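Local structure of halohydrin epoxidase A (Corynebacterium sp., 4Z9F) at residues V6-H11 against S107-L112; R84-L89 against I99-E104; I132-G137 against P145-A150; A153-V158 against G233-F238; P177-N182 against R198-R203. The protein probably catalyses the reversible ring closure of vicinal halohydrins to epoxides with release of halide, using a fold related to short-chain dehydrogenases. The protein carries 1 engineered substitution. All coordinates share one frame; numbering follows the deposited sequence.

Contact 1 of 5, residues V6-H11 against S107-L112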
# COMPACT_ATOMS: atom_id res chain seq x y z
N VAL C 6 -22.28 -17.16 10.09
CA VAL C 6 -20.84 -17.37 10.25
C VAL C 6 -20.48 -18.66 9.52
O VAL C 6 -21.03 -19.73 9.84
CB VAL C 6 -20.42 -17.46 11.72
CG1 VAL C 6 -18.92 -17.80 11.83
CG2 VAL C 6 -20.77 -16.17 12.48
N THR C 7 -19.58 -18.58 8.55
CA THR C 7 -19.17 -19.78 7.85
C THR C 7 -18.01 -20.44 8.60
O THR C 7 -17.35 -19.82 9.44
CB THR C 7 -18.78 -19.47 6.42
OG1 THR C 7 -17.70 -18.52 6.42
CG2 THR C 7 -19.96 -18.86 5.68
N HIS C 8 -17.78 -21.71 8.28
CA HIS C 8 -16.70 -22.52 8.87
C HIS C 8 -16.58 -22.27 10.38
O HIS C 8 -15.52 -21.95 10.91
CB HIS C 8 -15.38 -22.24 8.16
CG HIS C 8 -15.41 -22.61 6.70
ND1 HIS C 8 -15.35 -23.91 6.26
CD2 HIS C 8 -15.46 -21.83 5.59
CE1 HIS C 8 -15.38 -23.93 4.94
NE2 HIS C 8 -15.44 -22.68 4.51
N ALA C 9 -17.72 -22.43 11.07
CA ALA C 9 -17.87 -21.93 12.43
C ALA C 9 -16.93 -22.59 13.43
O ALA C 9 -16.73 -22.04 14.52
CB ALA C 9 -19.32 -22.10 12.90
N ARG C 10 -16.36 -23.74 13.11
CA ARG C 10 -15.49 -24.43 14.06
C ARG C 10 -14.01 -24.14 13.82
O ARG C 10 -13.16 -24.72 14.51
CB ARG C 10 -15.76 -25.93 13.99
CG ARG C 10 -17.21 -26.26 14.31
CD ARG C 10 -17.53 -27.71 14.10
NE ARG C 10 -17.02 -28.54 15.17
CZ ARG C 10 -17.31 -29.83 15.31
NH1 ARG C 10 -18.12 -30.42 14.44
NH2 ARG C 10 -16.80 -30.52 16.33
N HIS C 11 -13.69 -23.24 12.90
CA HIS C 11 -12.32 -23.07 12.44
C HIS C 11 -11.96 -21.60 12.41
O HIS C 11 -12.83 -20.72 12.45
CB HIS C 11 -12.14 -23.70 11.06
CG HIS C 11 -12.47 -25.16 11.01
ND1 HIS C 11 -11.55 -26.13 11.35
CD2 HIS C 11 -13.61 -25.81 10.70
CE1 HIS C 11 -12.12 -27.32 11.24
NE2 HIS C 11 -13.37 -27.15 10.84
N SER C 107 -11.27 -17.88 -2.40
CA SER C 107 -11.63 -16.82 -3.34
C SER C 107 -12.98 -17.08 -4.00
O SER C 107 -13.82 -16.17 -4.07
CB SER C 107 -10.56 -16.69 -4.42
OG SER C 107 -9.27 -16.63 -3.81
N ILE C 108 -13.21 -18.29 -4.52
CA ILE C 108 -14.45 -18.55 -5.24
C ILE C 108 -15.62 -18.70 -4.26
O ILE C 108 -16.68 -18.08 -4.44
CB ILE C 108 -14.31 -19.77 -6.14
CG1 ILE C 108 -13.18 -19.56 -7.16
CG2 ILE C 108 -15.62 -20.03 -6.88
CD1 ILE C 108 -13.48 -18.50 -8.20
N PHE C 109 -15.44 -19.52 -3.22
CA PHE C 109 -16.48 -19.68 -2.20
C PHE C 109 -16.99 -18.36 -1.65
O PHE C 109 -18.21 -18.16 -1.63
CB PHE C 109 -15.94 -20.61 -1.10
CG PHE C 109 -16.97 -21.07 -0.11
CD1 PHE C 109 -17.42 -20.24 0.91
CD2 PHE C 109 -17.46 -22.37 -0.15
CE1 PHE C 109 -18.35 -20.67 1.83
CE2 PHE C 109 -18.38 -22.82 0.77
CZ PHE C 109 -18.83 -21.96 1.76
N PRO C 110 -16.14 -17.42 -1.20
CA PRO C 110 -16.71 -16.15 -0.72
C PRO C 110 -17.38 -15.32 -1.81
O PRO C 110 -18.36 -14.63 -1.51
CB PRO C 110 -15.49 -15.42 -0.11
CG PRO C 110 -14.28 -16.12 -0.69
CD PRO C 110 -14.70 -17.53 -0.92
N ILE C 111 -16.91 -15.37 -3.06
CA ILE C 111 -17.58 -14.62 -4.12
C ILE C 111 -18.99 -15.15 -4.36
O ILE C 111 -19.95 -14.37 -4.47
CB ILE C 111 -16.74 -14.66 -5.41
CG1 ILE C 111 -15.58 -13.67 -5.32
CG2 ILE C 111 -17.61 -14.34 -6.63
CD1 ILE C 111 -14.58 -13.80 -6.45
N LEU C 112 -19.14 -16.47 -4.44
CA LEU C 112 -20.47 -17.05 -4.64
C LEU C 112 -21.38 -16.75 -3.46
O LEU C 112 -22.58 -16.52 -3.65
CB LEU C 112 -20.36 -18.57 -4.85
CG LEU C 112 -19.69 -19.06 -6.14
CD1 LEU C 112 -19.75 -20.57 -6.23
CD2 LEU C 112 -20.31 -18.41 -7.37
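His8 and Phe109 are the two residues that meet here, at the C-terminal end of strand 3-6 in a Rossmann-like fold. His8 follows that strand, in the loop that leads to helix 14-23. Phe109 stands on helix 96-123. His8 NE2 lies over one face of the Phe109 ring. The ring centroids are 5.6 Å apart and the planes are inclined by 44°, an oblique meeting. A chi1 of -170° sends the Phe109 ring off its helix toward the loop. This junction is the loose side: no hydrogen bond crosses it, and both residues remain partly exposed. The firmer packing is on the loop's own side, toward strand 73-79 and His31. There the His8 ring meets His31 and Tyr81 edge-to-face, and its backbone N bonds to His31. Thr7 OG1 is bonded to the backbone N of Asn79. A type I turn fixes the loop, with His11 N bonded to His8 O at 3.0 Å. Across the contact itself the closest approach is His8 NE2 to Phe109 CZ, 4.4 Å.

Contact 2 of 5, residues R84-L89 against I99-E104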
# COMPACT_ATOMS: atom_id res chain seq x y z
N ARG C 84 -5.01 -26.89 6.97
CA ARG C 84 -3.56 -26.99 6.99
C ARG C 84 -3.12 -28.36 6.51
O ARG C 84 -3.87 -29.32 6.62
CB ARG C 84 -3.03 -26.74 8.39
CG ARG C 84 -3.43 -25.42 8.95
CD ARG C 84 -2.90 -25.28 10.35
NE ARG C 84 -1.44 -25.30 10.40
CZ ARG C 84 -0.74 -25.11 11.52
NH1 ARG C 84 -1.37 -24.89 12.66
NH2 ARG C 84 0.59 -25.13 11.49
N PRO C 85 -1.89 -28.45 5.97
CA PRO C 85 -0.95 -27.35 5.80
C PRO C 85 -1.07 -26.70 4.43
O PRO C 85 -0.06 -26.20 3.91
CB PRO C 85 0.41 -28.04 5.95
CG PRO C 85 0.17 -29.38 5.28
CD PRO C 85 -1.29 -29.74 5.57
N MET C 86 -2.27 -26.70 3.85
CA MET C 86 -2.41 -26.24 2.48
C MET C 86 -2.09 -24.76 2.34
O MET C 86 -1.69 -24.31 1.26
CB MET C 86 -3.82 -26.55 1.95
CG MET C 86 -4.12 -28.04 1.83
SD MET C 86 -5.63 -28.40 0.88
CE MET C 86 -5.05 -28.16 -0.81
N ASN C 87 -2.24 -23.98 3.42
CA ASN C 87 -1.83 -22.58 3.37
C ASN C 87 -0.35 -22.44 3.02
O ASN C 87 0.05 -21.41 2.46
CB ASN C 87 -2.12 -21.89 4.70
CG ASN C 87 -1.26 -22.42 5.84
OD1 ASN C 87 -1.12 -23.62 6.03
ND2 ASN C 87 -0.67 -21.50 6.60
N ARG C 88 0.46 -23.46 3.29
CA ARG C 88 1.89 -23.40 3.02
C ARG C 88 2.29 -24.15 1.76
O ARG C 88 3.47 -24.43 1.58
CB ARG C 88 2.67 -23.92 4.22
CG ARG C 88 2.71 -22.95 5.37
CD ARG C 88 3.44 -23.55 6.55
NE ARG C 88 3.92 -22.52 7.45
CZ ARG C 88 5.16 -22.05 7.45
NH1 ARG C 88 5.51 -21.10 8.31
NH2 ARG C 88 6.06 -22.54 6.60
N LEU C 89 1.34 -24.48 0.88
CA LEU C 89 1.69 -25.17 -0.35
C LEU C 89 2.62 -24.29 -1.18
O LEU C 89 2.32 -23.11 -1.39
CB LEU C 89 0.45 -25.53 -1.16
CG LEU C 89 -0.26 -26.80 -0.67
CD1 LEU C 89 -1.64 -26.92 -1.28
CD2 LEU C 89 0.58 -28.03 -0.99
N ILE C 99 -3.94 -26.43 -6.14
CA ILE C 99 -3.99 -25.02 -6.53
C ILE C 99 -5.44 -24.56 -6.66
O ILE C 99 -5.85 -23.54 -6.09
CB ILE C 99 -3.23 -24.79 -7.85
CG1 ILE C 99 -1.72 -25.06 -7.68
CG2 ILE C 99 -3.47 -23.38 -8.36
CD1 ILE C 99 -0.99 -25.17 -9.01
N ARG C 100 -6.25 -25.32 -7.41
CA ARG C 100 -7.64 -24.93 -7.60
C ARG C 100 -8.40 -24.95 -6.28
O ARG C 100 -9.25 -24.08 -6.04
CB ARG C 100 -8.31 -25.84 -8.62
CG ARG C 100 -7.77 -25.63 -10.03
CD ARG C 100 -8.52 -26.45 -11.07
NE ARG C 100 -7.88 -26.32 -12.38
CZ ARG C 100 -8.07 -25.29 -13.21
NH1 ARG C 100 -8.88 -24.31 -12.85
NH2 ARG C 100 -7.44 -25.25 -14.38
N GLN C 101 -8.12 -25.92 -5.41
CA GLN C 101 -8.83 -25.96 -4.13
C GLN C 101 -8.48 -24.76 -3.26
O GLN C 101 -9.30 -24.32 -2.44
CB GLN C 101 -8.52 -27.25 -3.37
CG GLN C 101 -9.24 -27.31 -2.04
CD GLN C 101 -8.95 -28.57 -1.29
OE1 GLN C 101 -8.22 -29.44 -1.77
NE2 GLN C 101 -9.50 -28.69 -0.09
N VAL C 102 -7.26 -24.24 -3.39
CA VAL C 102 -6.89 -23.06 -2.62
C VAL C 102 -7.75 -21.87 -3.03
O VAL C 102 -8.31 -21.16 -2.19
CB VAL C 102 -5.39 -22.76 -2.79
CG1 VAL C 102 -5.05 -21.38 -2.23
CG2 VAL C 102 -4.57 -23.85 -2.12
N PHE C 103 -7.86 -21.65 -4.34
CA PHE C 103 -8.69 -20.56 -4.83
C PHE C 103 -10.16 -20.83 -4.57
O PHE C 103 -10.91 -19.92 -4.21
CB PHE C 103 -8.43 -20.32 -6.31
CG PHE C 103 -7.20 -19.50 -6.56
CD1 PHE C 103 -5.96 -20.10 -6.63
CD2 PHE C 103 -7.29 -18.12 -6.68
CE1 PHE C 103 -4.82 -19.34 -6.84
CE2 PHE C 103 -6.16 -17.36 -6.90
CZ PHE C 103 -4.92 -17.97 -6.97
N GLU C 104 -10.59 -22.09 -4.71
CA GLU C 104 -11.98 -22.43 -4.46
C GLU C 104 -12.39 -22.05 -3.04
O GLU C 104 -13.40 -21.36 -2.84
CB GLU C 104 -12.23 -23.91 -4.70
CG GLU C 104 -13.72 -24.27 -4.79
CD GLU C 104 -14.37 -23.77 -6.06
OE1 GLU C 104 -15.60 -23.49 -6.03
OE2 GLU C 104 -13.68 -23.65 -7.09
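Met86 lies in a short 3-10 turn beside helix 96-123, with its CA 7.5 Å from the CA of Val102, while Leu89 CA is 8.4 Å from Ile99 CA one helical turn back. A cis peptide precedes Pro85 and leads into this turn. The Met86 side chain meets the amide of Gln101 crosswise, at about a right angle. Its terminal bend (chi3 77°) sets Met86 CE 3.6 Å from Gln101 OE1. Met86 SD is also close, 3.8 Å from the same Gln101 OE1. Gln101 is stretched out fully, its CG anti to the backbone N (chi1 180°), which carries the amide to the thioether. Further in, the contact is apolar: Leu89 CD1 approaches Val102 CG2 at 4.3 Å. The other face of the helix belongs to the assembly. There Arg100 is salt-bridged to Glu104 of the second subunit, and Glu104 to Arg100 of that same subunit. The long helix after the fourth sheet strand, paired with its copy in another subunit, is typical of short-chain dehydrogenase-like folds.

Contact 3 of 5, residues I132-G137 against P145-A150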
# COMPACT_ATOMS: atom_id res chain seq x y z
N ILE C 132 -13.00 -12.76 6.68
CA ILE C 132 -11.78 -13.12 7.39
C ILE C 132 -10.79 -13.64 6.36
O ILE C 132 -11.04 -14.65 5.71
CB ILE C 132 -12.03 -14.16 8.49
CG1 ILE C 132 -13.28 -13.81 9.30
CG2 ILE C 132 -10.79 -14.27 9.40
CD1 ILE C 132 -13.21 -12.59 10.20
N THR C 133 -9.68 -12.92 6.20
CA THR C 133 -8.71 -13.25 5.17
C THR C 133 -7.40 -13.61 5.86
O THR C 133 -7.35 -14.59 6.62
CB THR C 133 -8.56 -12.09 4.17
OG1 THR C 133 -8.04 -10.92 4.82
CG2 THR C 133 -9.94 -11.74 3.59
N SER C 134 -6.36 -12.81 5.66
CA SER C 134 -5.07 -13.14 6.24
C SER C 134 -4.18 -11.91 6.10
O SER C 134 -4.42 -11.06 5.24
CB SER C 134 -4.42 -14.33 5.55
OG SER C 134 -3.10 -14.52 6.05
N SER C 135 -3.14 -11.84 6.94
CA SER C 135 -2.17 -10.77 6.75
C SER C 135 -1.59 -10.81 5.34
O SER C 135 -1.27 -9.76 4.77
CB SER C 135 -1.05 -10.86 7.79
OG SER C 135 -0.25 -12.01 7.57
N VAL C 136 -1.46 -12.00 4.75
CA VAL C 136 -0.90 -12.11 3.40
C VAL C 136 -1.87 -11.63 2.34
O VAL C 136 -1.51 -11.60 1.16
CB VAL C 136 -0.42 -13.53 3.04
CG1 VAL C 136 0.70 -13.96 3.97
CG2 VAL C 136 -1.59 -14.54 3.07
N GLY C 137 -3.08 -11.24 2.72
CA GLY C 137 -3.91 -10.52 1.77
C GLY C 137 -3.36 -9.16 1.41
O GLY C 137 -3.78 -8.57 0.40
N PRO C 145 2.82 -18.86 -1.31
CA PRO C 145 2.75 -18.33 -2.68
C PRO C 145 1.49 -18.69 -3.45
O PRO C 145 1.31 -18.20 -4.57
CB PRO C 145 3.98 -18.94 -3.35
CG PRO C 145 4.12 -20.29 -2.66
CD PRO C 145 3.61 -20.11 -1.25
N LEU C 146 0.64 -19.56 -2.91
CA LEU C 146 -0.67 -19.82 -3.51
C LEU C 146 -1.80 -19.32 -2.64
O LEU C 146 -2.76 -18.72 -3.15
CB LEU C 146 -0.84 -21.33 -3.76
CG LEU C 146 0.17 -21.91 -4.75
CD1 LEU C 146 0.04 -23.42 -4.80
CD2 LEU C 146 -0.03 -21.29 -6.13
N TYR C 147 -1.67 -19.55 -1.33
CA TYR C 147 -2.59 -19.03 -0.32
C TYR C 147 -2.62 -17.51 -0.31
O TYR C 147 -3.69 -16.90 -0.15
CB TYR C 147 -2.15 -19.57 1.04
CG TYR C 147 -2.93 -19.18 2.28
CD1 TYR C 147 -2.49 -18.16 3.11
CD2 TYR C 147 -4.05 -19.90 2.68
CE1 TYR C 147 -3.16 -17.84 4.28
CE2 TYR C 147 -4.74 -19.57 3.84
CZ TYR C 147 -4.28 -18.54 4.64
OH TYR C 147 -4.95 -18.21 5.80
N GLY C 148 -1.46 -16.86 -0.46
CA GLY C 148 -1.41 -15.42 -0.52
C GLY C 148 -2.25 -14.85 -1.65
O GLY C 148 -3.13 -14.01 -1.42
N PRO C 149 -1.96 -15.24 -2.89
CA PRO C 149 -2.80 -14.78 -4.02
C PRO C 149 -4.29 -14.96 -3.79
O PRO C 149 -5.07 -14.03 -4.05
CB PRO C 149 -2.29 -15.65 -5.18
CG PRO C 149 -0.82 -15.76 -4.88
CD PRO C 149 -0.74 -15.91 -3.38
N ALA C 150 -4.71 -16.11 -3.28
CA ALA C 150 -6.14 -16.33 -3.04
C ALA C 150 -6.69 -15.37 -1.98
O ALA C 150 -7.80 -14.84 -2.13
CB ALA C 150 -6.38 -17.79 -2.64
O HOH W 1 -3.47 -16.87 7.31
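Val136 packs against the start of helix 147-165. Its CG2 is 3.7 Å from Tyr147 CD1 and also 3.7 Å from the CA of Gly148, which has no side chain. The Val136 and Tyr147 side chains cross at about a right angle. Beside them, Ser134 OG sits at the edge of the Tyr147 ring, near its plane, 3.8 Å from Tyr147 CE1. The two hydroxyls do not bond directly. A water joins them, 2.7 Å from Ser134 OG and 2.5 Å from Tyr147 OH, the second distance so short that its exact value is doubtful. Tyr147 OH is bonded to Arg151 NH1 as well, one helical turn on. Ser134 is held by its own loop. A chi1 of 174° swings Ser134 OG away from its own N and toward Val136 N, from which it accepts at 3.3 Å and a nearly straight 161°, an ST turn. Gly137 N closes on Ser134 O at 2.9 Å. Further out, Thr133 OG1 bonds to Ile175 O, and Ser135 pairs with Pro177 through the backbone. The arrangement is consistent with the Ser-Tyr-Arg triad of halohydrin dehalogenases, with the water probably near where the substrate oxygen binds in relatives.

Contact 4 of 5, residues A153-V158 against G233-F238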
# COMPACT_ATOMS: atom_id res chain seq x y z
N ALA C 153 -6.97 -11.82 -3.51
CA ALA C 153 -8.14 -11.66 -4.37
C ALA C 153 -9.36 -11.25 -3.55
O ALA C 153 -10.12 -10.36 -3.95
CB ALA C 153 -8.42 -12.94 -5.16
N THR C 154 -9.54 -11.87 -2.38
CA THR C 154 -10.72 -11.59 -1.57
C THR C 154 -10.61 -10.25 -0.83
O THR C 154 -11.63 -9.59 -0.59
CB THR C 154 -10.96 -12.75 -0.61
OG1 THR C 154 -11.17 -13.94 -1.37
CG2 THR C 154 -12.15 -12.51 0.26
N VAL C 155 -9.41 -9.81 -0.51
CA VAL C 155 -9.28 -8.45 -0.00
C VAL C 155 -9.67 -7.46 -1.09
O VAL C 155 -10.37 -6.48 -0.84
CB VAL C 155 -7.86 -8.21 0.52
CG1 VAL C 155 -7.70 -6.75 0.97
CG2 VAL C 155 -7.54 -9.16 1.67
N ALA C 156 -9.20 -7.70 -2.32
CA ALA C 156 -9.53 -6.83 -3.45
C ALA C 156 -11.02 -6.89 -3.78
O ALA C 156 -11.59 -5.90 -4.25
CB ALA C 156 -8.71 -7.23 -4.67
N LEU C 157 -11.66 -8.04 -3.54
CA LEU C 157 -13.11 -8.11 -3.72
C LEU C 157 -13.81 -7.16 -2.75
O LEU C 157 -14.72 -6.42 -3.14
CB LEU C 157 -13.58 -9.55 -3.52
CG LEU C 157 -15.09 -9.79 -3.40
CD1 LEU C 157 -15.74 -9.72 -4.77
CD2 LEU C 157 -15.33 -11.15 -2.76
N VAL C 158 -13.37 -7.15 -1.49
CA VAL C 158 -13.91 -6.22 -0.51
C VAL C 158 -13.71 -4.78 -0.96
O VAL C 158 -14.65 -3.97 -0.95
CB VAL C 158 -13.25 -6.46 0.86
CG1 VAL C 158 -13.55 -5.31 1.80
CG2 VAL C 158 -13.73 -7.78 1.43
N GLY C 233 -15.10 -0.70 3.75
CA GLY C 233 -14.46 -0.98 2.47
C GLY C 233 -12.95 -1.09 2.50
O GLY C 233 -12.32 -1.00 1.43
N GLN C 234 -12.36 -1.33 3.66
CA GLN C 234 -10.92 -1.46 3.78
C GLN C 234 -10.55 -2.71 4.55
O GLN C 234 -11.39 -3.40 5.15
CB GLN C 234 -10.31 -0.23 4.46
CG GLN C 234 -10.68 -0.05 5.92
CD GLN C 234 -10.20 1.28 6.48
OE1 GLN C 234 -9.00 1.58 6.47
NE2 GLN C 234 -11.14 2.10 6.96
N PHE C 235 -9.25 -2.98 4.53
CA PHE C 235 -8.61 -4.11 5.20
C PHE C 235 -8.06 -3.66 6.55
O PHE C 235 -7.45 -2.58 6.67
CB PHE C 235 -7.49 -4.62 4.28
CG PHE C 235 -6.53 -5.61 4.90
CD1 PHE C 235 -6.66 -6.98 4.67
CD2 PHE C 235 -5.44 -5.16 5.64
CE1 PHE C 235 -5.73 -7.89 5.20
CE2 PHE C 235 -4.53 -6.06 6.19
CZ PHE C 235 -4.67 -7.42 5.96
N PHE C 236 -8.27 -4.49 7.58
CA PHE C 236 -7.75 -4.24 8.92
C PHE C 236 -6.78 -5.36 9.30
O PHE C 236 -7.18 -6.52 9.38
CB PHE C 236 -8.87 -4.16 9.97
CG PHE C 236 -9.92 -3.13 9.67
CD1 PHE C 236 -11.21 -3.52 9.33
CD2 PHE C 236 -9.63 -1.78 9.71
CE1 PHE C 236 -12.18 -2.59 9.03
CE2 PHE C 236 -10.61 -0.83 9.43
CZ PHE C 236 -11.88 -1.24 9.09
N ALA C 237 -5.53 -5.00 9.54
CA ALA C 237 -4.59 -5.96 10.10
C ALA C 237 -5.00 -6.29 11.53
O ALA C 237 -5.41 -5.41 12.30
CB ALA C 237 -3.17 -5.40 10.08
N PHE C 238 -4.89 -7.57 11.90
CA PHE C 238 -5.13 -8.02 13.27
C PHE C 238 -3.92 -8.88 13.61
O PHE C 238 -3.98 -10.10 13.60
CB PHE C 238 -6.47 -8.79 13.38
CG PHE C 238 -6.85 -9.18 14.79
CD1 PHE C 238 -7.64 -8.35 15.56
CD2 PHE C 238 -6.42 -10.38 15.33
CE1 PHE C 238 -7.98 -8.70 16.86
CE2 PHE C 238 -6.75 -10.74 16.63
CZ PHE C 238 -7.54 -9.90 17.39
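Gln234 has its backbone O near Val158 CG1, while its side-chain NE2 is gripped by two carbonyls: Ile231 O of its own chain and Ala237 O of the third subunit. Ala237 O in turn accepts from Gln234 NE2 of that subunit, so the pairing is mutual. Within this chain, strand 235-238 is the outermost strand of the parallel Rossmann-like sheet, and helix 147-165 lies against the sheet. The contact between helix and strand is apolar. Val155 presents both methyls to Phe235, and the two side chains cross obliquely. Val155 CG2 is 3.8 Å from Phe235 CD1, and Val155 CG1 is 3.9 Å from the same atom. The second methyl, Val155 CG1, also lies 3.9 Å from Phe235 CB. Thr133 and Lys138 touch both residues. One turn further along the helix, Val158 fits against backbone rather than a side chain. Gly233 has a positive phi (89°) there. Val158 also packs on Leu172 and Ala174 of the neighbouring strand. Val158 CG1 lies 4.3 Å from Gly233 C.

Contact 5 of 5, residues P177-N182 against R198-R203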
# COMPACT_ATOMS: atom_id res chain seq x y z
N PRO C 177 -5.79 -11.47 9.81
CA PRO C 177 -5.14 -11.91 11.05
C PRO C 177 -3.78 -12.55 10.81
O PRO C 177 -3.51 -13.13 9.75
CB PRO C 177 -6.12 -12.94 11.64
CG PRO C 177 -7.34 -12.92 10.73
CD PRO C 177 -6.87 -12.38 9.41
N ASN C 178 -2.93 -12.44 11.83
CA ASN C 178 -1.73 -13.24 12.02
C ASN C 178 -1.43 -13.21 13.52
O ASN C 178 -1.84 -12.29 14.22
CB ASN C 178 -0.53 -12.72 11.21
CG ASN C 178 0.55 -13.80 10.98
OD1 ASN C 178 0.41 -14.95 11.42
ND2 ASN C 178 1.62 -13.42 10.28
N PHE C 179 -0.72 -14.24 13.99
CA PHE C 179 -0.43 -14.36 15.42
C PHE C 179 -1.70 -14.21 16.25
O PHE C 179 -1.71 -13.59 17.31
CB PHE C 179 0.64 -13.36 15.84
CG PHE C 179 1.94 -13.56 15.11
CD1 PHE C 179 2.32 -12.71 14.09
CD2 PHE C 179 2.75 -14.63 15.43
CE1 PHE C 179 3.51 -12.90 13.43
CE2 PHE C 179 3.96 -14.83 14.76
CZ PHE C 179 4.33 -13.96 13.76
N PHE C 180 -2.78 -14.78 15.74
CA PHE C 180 -4.11 -14.72 16.34
C PHE C 180 -4.40 -16.07 16.99
O PHE C 180 -4.40 -17.09 16.29
CB PHE C 180 -5.13 -14.36 15.26
CG PHE C 180 -6.54 -14.65 15.63
CD1 PHE C 180 -7.41 -15.22 14.70
CD2 PHE C 180 -7.02 -14.33 16.88
CE1 PHE C 180 -8.73 -15.46 15.03
CE2 PHE C 180 -8.34 -14.59 17.22
CZ PHE C 180 -9.19 -15.16 16.30
N ASN C 181 -4.61 -16.08 18.31
CA ASN C 181 -4.90 -17.32 19.02
C ASN C 181 -6.21 -17.90 18.52
O ASN C 181 -7.29 -17.39 18.83
CB ASN C 181 -4.93 -17.07 20.54
CG ASN C 181 -5.32 -18.31 21.36
OD1 ASN C 181 -5.88 -18.17 22.44
ND2 ASN C 181 -5.04 -19.51 20.85
N ASN C 182 -6.12 -18.96 17.73
CA ASN C 182 -7.29 -19.54 17.09
C ASN C 182 -6.99 -21.00 16.79
O ASN C 182 -5.82 -21.38 16.67
CB ASN C 182 -7.67 -18.76 15.81
CG ASN C 182 -6.80 -19.09 14.63
OD1 ASN C 182 -7.01 -20.10 13.97
ND2 ASN C 182 -5.81 -18.23 14.34
N ARG C 198 6.71 -18.98 21.33
CA ARG C 198 6.90 -17.85 22.23
C ARG C 198 8.06 -16.98 21.78
O ARG C 198 7.98 -15.74 21.81
CB ARG C 198 7.15 -18.35 23.65
CG ARG C 198 6.07 -19.26 24.17
CD ARG C 198 6.32 -19.61 25.62
NE ARG C 198 5.18 -20.35 26.13
CZ ARG C 198 4.88 -20.47 27.42
NH1 ARG C 198 5.67 -19.90 28.33
NH2 ARG C 198 3.81 -21.15 27.79
N GLU C 199 9.18 -17.61 21.40
CA GLU C 199 10.35 -16.88 20.93
C GLU C 199 10.02 -16.06 19.69
O GLU C 199 10.39 -14.89 19.58
CB GLU C 199 11.49 -17.85 20.63
CG GLU C 199 12.16 -18.44 21.86
CD GLU C 199 13.58 -18.92 21.54
OE1 GLU C 199 13.72 -19.74 20.61
OE2 GLU C 199 14.54 -18.47 22.22
N ARG C 200 9.33 -16.69 18.73
CA ARG C 200 9.00 -16.02 17.47
C ARG C 200 8.06 -14.84 17.70
O ARG C 200 8.23 -13.78 17.10
CB ARG C 200 8.38 -17.05 16.52
CG ARG C 200 7.86 -16.49 15.22
CD ARG C 200 7.12 -17.59 14.48
NE ARG C 200 6.34 -17.08 13.36
CZ ARG C 200 5.32 -17.73 12.80
NH1 ARG C 200 4.94 -18.92 13.27
NH2 ARG C 200 4.67 -17.18 11.78
N VAL C 201 7.07 -15.02 18.58
CA VAL C 201 6.16 -13.93 18.92
C VAL C 201 6.92 -12.78 19.57
O VAL C 201 6.72 -11.61 19.22
CB VAL C 201 5.01 -14.45 19.80
CG1 VAL C 201 4.13 -13.30 20.33
CG2 VAL C 201 4.16 -15.42 19.01
N GLU C 202 7.84 -13.09 20.50
CA GLU C 202 8.65 -12.02 21.10
C GLU C 202 9.42 -11.26 20.04
O GLU C 202 9.59 -10.04 20.14
CB GLU C 202 9.61 -12.60 22.15
CG GLU C 202 10.22 -11.58 23.12
CD GLU C 202 11.29 -10.70 22.48
OE1 GLU C 202 11.37 -9.51 22.87
OE2 GLU C 202 12.04 -11.17 21.59
N ARG C 203 9.89 -11.96 19.01
CA ARG C 203 10.70 -11.31 17.98
C ARG C 203 9.85 -10.50 17.01
O ARG C 203 10.22 -9.37 16.66
CB ARG C 203 11.49 -12.35 17.21
CG ARG C 203 12.45 -11.76 16.18
CD ARG C 203 13.13 -12.85 15.36
NE ARG C 203 13.18 -14.12 16.08
CZ ARG C 203 12.54 -15.22 15.70
NH1 ARG C 203 11.80 -15.20 14.59
NH2 ARG C 203 12.63 -16.33 16.41
O HOH W 2 4.64 -14.51 10.20
O HOH W 3 2.52 -16.72 9.34
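A chi1 of -60° points the Phe179 ring from the loop toward helix 195-204, and the extended chain of Arg200 (chi1 174°) runs back from that helix to lay its guanidinium against the ring. The ring edge meets the face of the guanidinium. Phe179 CE2 lies 3.4 Å above the guanidinium plane of Arg200, offset toward its rim. Arg200 NE is 3.6 Å from Phe179 CE2, near the ring plane. The two planes are 67° apart, so this is not a flat stack. Val201 completes the helix side: its CG2 is 3.9 Å from Phe179 CD2, and the two side chains run past each other in opposite directions. Water links the polar groups. One water accepts from Asn178 ND2 at 3.2 Å and from Arg200 NH2 at 3.1 Å, in the guanidinium plane. Asn178 OD1 takes the backbone N of Phe179 at 2.9 Å, from above its carbonyl plane. Tyr242 meets the Phe179 ring edge-to-face, and Phe186 and Val205 also touch it. The contact thus ties the loop after strand 170-177 to helix 195-204, while Pro177 and Phe180 pack on Met216 of helix 213-224.

Contacts 3, 4 and 5 are buried, contact 2 is partly buried, and contact 1 is a surface contact. Contacts 1 and 2 share helix 96-123; contacts 3 and 4 share helix 147-165. Ser107 OG to Ala150 O, 2.9 Å, joins the two helices, which also both face the second subunit. Contact 4 is apolar, between helix 147-165 and the outermost strand of the chain's sheet, and contact 3 adds a water-bridged polar cluster where that helix begins. Contact 1 pairs two rings, contact 2 sets a thioether on an amide, and contact 5 puts a ring edge on a guanidinium. Backbone pairing links contact 5 to contact 3 through Pro177 and Ser135, and to contact 4 through Asn178 and Phe238.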